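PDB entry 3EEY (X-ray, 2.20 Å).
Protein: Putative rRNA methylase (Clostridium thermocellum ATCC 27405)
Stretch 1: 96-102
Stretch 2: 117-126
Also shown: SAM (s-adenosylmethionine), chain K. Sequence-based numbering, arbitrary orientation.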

# COMPACT_ATOMS: atom_id res chain seq x y z
N ALA A 96 1.82 2.93 -18.29
CA ALA A 96 1.76 1.87 -17.30
C ALA A 96 2.22 0.53 -17.84
O ALA A 96 2.12 0.27 -19.03
CB ALA A 96 0.36 1.75 -16.73
N VAL A 97 2.75 -0.31 -16.95
CA VAL A 97 3.13 -1.68 -17.27
C VAL A 97 2.64 -2.58 -16.14
O VAL A 97 2.83 -2.26 -14.97
CB VAL A 97 4.66 -1.86 -17.47
CG1 VAL A 97 4.98 -3.22 -18.08
CG2 VAL A 97 5.25 -0.78 -18.35
N MET A 98 1.99 -3.69 -16.47
CA MET A 98 1.53 -4.63 -15.47
C MET A 98 2.34 -5.93 -15.54
O MET A 98 2.46 -6.54 -16.60
CB MET A 98 0.02 -4.90 -15.59
CG MET A 98 -0.89 -3.68 -15.41
SD MET A 98 -2.67 -4.06 -15.50
CE MET A 98 -3.07 -4.54 -13.84
N PHE A 99 2.90 -6.33 -14.40
CA PHE A 99 3.54 -7.64 -14.25
C PHE A 99 2.74 -8.50 -13.29
O PHE A 99 2.34 -8.05 -12.21
CB PHE A 99 4.96 -7.50 -13.70
CG PHE A 99 5.95 -7.00 -14.68
CD1 PHE A 99 6.70 -7.88 -15.45
CD2 PHE A 99 6.15 -5.64 -14.85
CE1 PHE A 99 7.62 -7.41 -16.36
CE2 PHE A 99 7.07 -5.16 -15.76
CZ PHE A 99 7.81 -6.04 -16.52
N ASN A 100 2.52 -9.74 -13.69
CA ASN A 100 1.87 -10.72 -12.84
C ASN A 100 2.75 -11.97 -12.83
O ASN A 100 2.77 -12.72 -13.80
CB ASN A 100 0.48 -11.01 -13.39
CG ASN A 100 -0.51 -11.36 -12.32
OD1 ASN A 100 -0.58 -12.50 -11.89
ND2 ASN A 100 -1.30 -10.38 -11.89
N LEU A 101 3.51 -12.16 -11.75
CA LEU A 101 4.61 -13.12 -11.75
C LEU A 101 4.24 -14.51 -11.26
O LEU A 101 3.68 -14.67 -10.19
CB LEU A 101 5.78 -12.58 -10.90
CG LEU A 101 6.38 -11.23 -11.26
CD1 LEU A 101 7.63 -11.02 -10.40
CD2 LEU A 101 6.73 -11.18 -12.73
N GLY A 102 4.59 -15.52 -12.05
CA GLY A 102 4.33 -16.93 -11.73
C GLY A 102 4.06 -17.73 -12.99
O GLY A 102 4.56 -17.39 -14.06
N THR A 117 15.04 -12.66 -16.39
CA THR A 117 14.27 -12.04 -17.46
C THR A 117 13.27 -11.03 -16.92
O THR A 117 12.97 -10.03 -17.58
CB THR A 117 13.58 -13.11 -18.36
OG1 THR A 117 12.91 -14.08 -17.56
CG2 THR A 117 14.61 -13.84 -19.21
N THR A 118 12.76 -11.30 -15.72
CA THR A 118 11.85 -10.37 -15.03
C THR A 118 12.58 -9.07 -14.70
O THR A 118 12.07 -7.98 -15.01
CB THR A 118 11.24 -10.97 -13.76
OG1 THR A 118 10.52 -12.17 -14.09
CG2 THR A 118 10.27 -9.99 -13.10
N ILE A 119 13.77 -9.19 -14.12
CA ILE A 119 14.63 -8.04 -13.82
C ILE A 119 14.98 -7.23 -15.09
O ILE A 119 14.91 -6.00 -15.09
CB ILE A 119 15.91 -8.48 -13.02
CG1 ILE A 119 15.53 -8.84 -11.58
CG2 ILE A 119 16.97 -7.40 -13.01
CD1 ILE A 119 16.48 -9.78 -10.89
N GLN A 120 15.33 -7.94 -16.16
CA GLN A 120 15.55 -7.33 -17.48
C GLN A 120 14.34 -6.54 -17.97
O GLN A 120 14.47 -5.38 -18.35
CB GLN A 120 15.87 -8.39 -18.52
CG GLN A 120 17.31 -8.76 -18.67
CD GLN A 120 17.52 -9.54 -19.94
OE1 GLN A 120 17.44 -8.98 -21.04
NE2 GLN A 120 17.76 -10.84 -19.81
N ALA A 121 13.17 -7.18 -17.96
CA ALA A 121 11.91 -6.53 -18.38
C ALA A 121 11.55 -5.34 -17.52
O ALA A 121 11.05 -4.34 -18.03
CB ALA A 121 10.77 -7.51 -18.37
N LEU A 122 11.81 -5.45 -16.21
CA LEU A 122 11.60 -4.33 -15.29
C LEU A 122 12.48 -3.13 -15.62
O LEU A 122 12.02 -2.00 -15.55
CB LEU A 122 11.78 -4.75 -13.84
CG LEU A 122 10.66 -5.58 -13.20
CD1 LEU A 122 11.16 -6.24 -11.92
CD2 LEU A 122 9.42 -4.75 -12.96
N SER A 123 13.74 -3.38 -15.97
CA SER A 123 14.65 -2.31 -16.44
C SER A 123 14.14 -1.65 -17.72
O SER A 123 14.16 -0.42 -17.84
CB SER A 123 16.06 -2.84 -16.70
OG SER A 123 16.42 -3.81 -15.73
N LYS A 124 13.68 -2.48 -18.66
CA LYS A 124 13.15 -2.01 -19.94
C LYS A 124 11.88 -1.20 -19.73
O LYS A 124 11.72 -0.13 -20.34
CB LYS A 124 12.88 -3.19 -20.90
CG LYS A 124 14.10 -4.02 -21.33
CD LYS A 124 15.30 -3.16 -21.72
CE LYS A 124 16.36 -3.91 -22.52
NZ LYS A 124 16.32 -5.39 -22.39
N ALA A 125 11.00 -1.70 -18.88
CA ALA A 125 9.76 -1.01 -18.54
C ALA A 125 10.03 0.32 -17.85
O ALA A 125 9.36 1.31 -18.13
CB ALA A 125 8.87 -1.89 -17.68
N MET A 126 11.01 0.33 -16.94
CA MET A 126 11.40 1.56 -16.23
C MET A 126 11.96 2.62 -17.19
O MET A 126 11.70 3.81 -17.01
CB MET A 126 12.37 1.28 -15.07
CG MET A 126 11.69 0.90 -13.74
SD MET A 126 12.75 0.67 -12.28
CE MET A 126 13.37 -0.97 -12.58
N SAM K . -2.12 -11.49 -15.98
CA SAM K . -2.30 -12.94 -16.30
C SAM K . -3.78 -13.34 -16.41
O SAM K . -4.15 -14.51 -16.32
OXT SAM K . -4.63 -12.47 -16.60
CB SAM K . -1.54 -13.81 -15.31
CG SAM K . -0.07 -13.99 -15.70
SD SAM K . 0.62 -15.60 -15.24
CE SAM K . 0.75 -15.41 -13.44
C5' SAM K . 2.33 -15.40 -15.81
C4' SAM K . 2.39 -15.42 -17.34
O4' SAM K . 3.62 -14.89 -17.81
C3' SAM K . 2.26 -16.83 -17.92
O3' SAM K . 1.25 -16.83 -18.89
C2' SAM K . 3.61 -17.13 -18.53
O2' SAM K . 3.53 -17.94 -19.69
C1' SAM K . 4.11 -15.72 -18.85
N9 SAM K . 5.58 -15.62 -18.95
C8 SAM K . 6.54 -16.42 -18.40
N7 SAM K . 7.76 -15.95 -18.76
C5 SAM K . 7.58 -14.86 -19.55
C6 SAM K . 8.45 -14.00 -20.20
N6 SAM K . 9.77 -14.14 -20.12
N1 SAM K . 7.93 -12.97 -20.95
C2 SAM K . 6.57 -12.77 -21.07
N3 SAM K . 5.72 -13.62 -20.42
C4 SAM K . 6.21 -14.65 -19.68

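A strand and a helix can pack without a single hydrogen bond between them, and this putative rRNA methylase gives a compact example, held by apolar side-chain contacts and one CH-pi contact. Strand 96-101 and helix 117-126 run nearly antiparallel, at 166°, with their axes 9.8 Å apart at closest approach. Strand alternation sends Val97, Phe99 and Leu101 toward the helix, while Ala96, Met98 and Asn100 stay out of its reach. The helix holds itself together by i to i+4 backbone bonds, such as Ala125 N to Ala121 O at 2.8 Å, and no hydrogen bond passes from it to the strand.

Along the helix, Thr117 makes no contact, and the interface opens with Thr118. Its CB points sideways, and its methyl CG2 lies 3.8 Å from Leu101 CD2; OG1 is hydrogen-bonded elsewhere in the structure. Ile119 and Gln120 take no part. Ala121 points toward the strand, and its small CB sits 3.7 Å from Phe99 CE1, near the plane of the ring and at its edge. Leu122 departs sideways, yet the end of its side chain comes nearer: CD2 lies over one ring face of Phe99, 4.1 Å from the ring centroid and 27° off the normal, a CH-pi contact that sets a methyl group against the aromatic pi cloud. Ser123 turns to its own helix instead, its OG donating to Ile119 O at 2.7 Å. Lys124 does not touch the strand. Ala125 then points toward it, its CB 3.8 Å from Val97 CG2 and 4.2 Å from Phe99 CE2, joining two strand residues through one methyl. Met126 points away.

The example illustrates a common pattern: two alanines, Ala121 and Ala125, meet the edge of an aromatic ring, one face of which lies under a leucine methyl. Phe99 has the largest covered area of the strand residues, 85 Å².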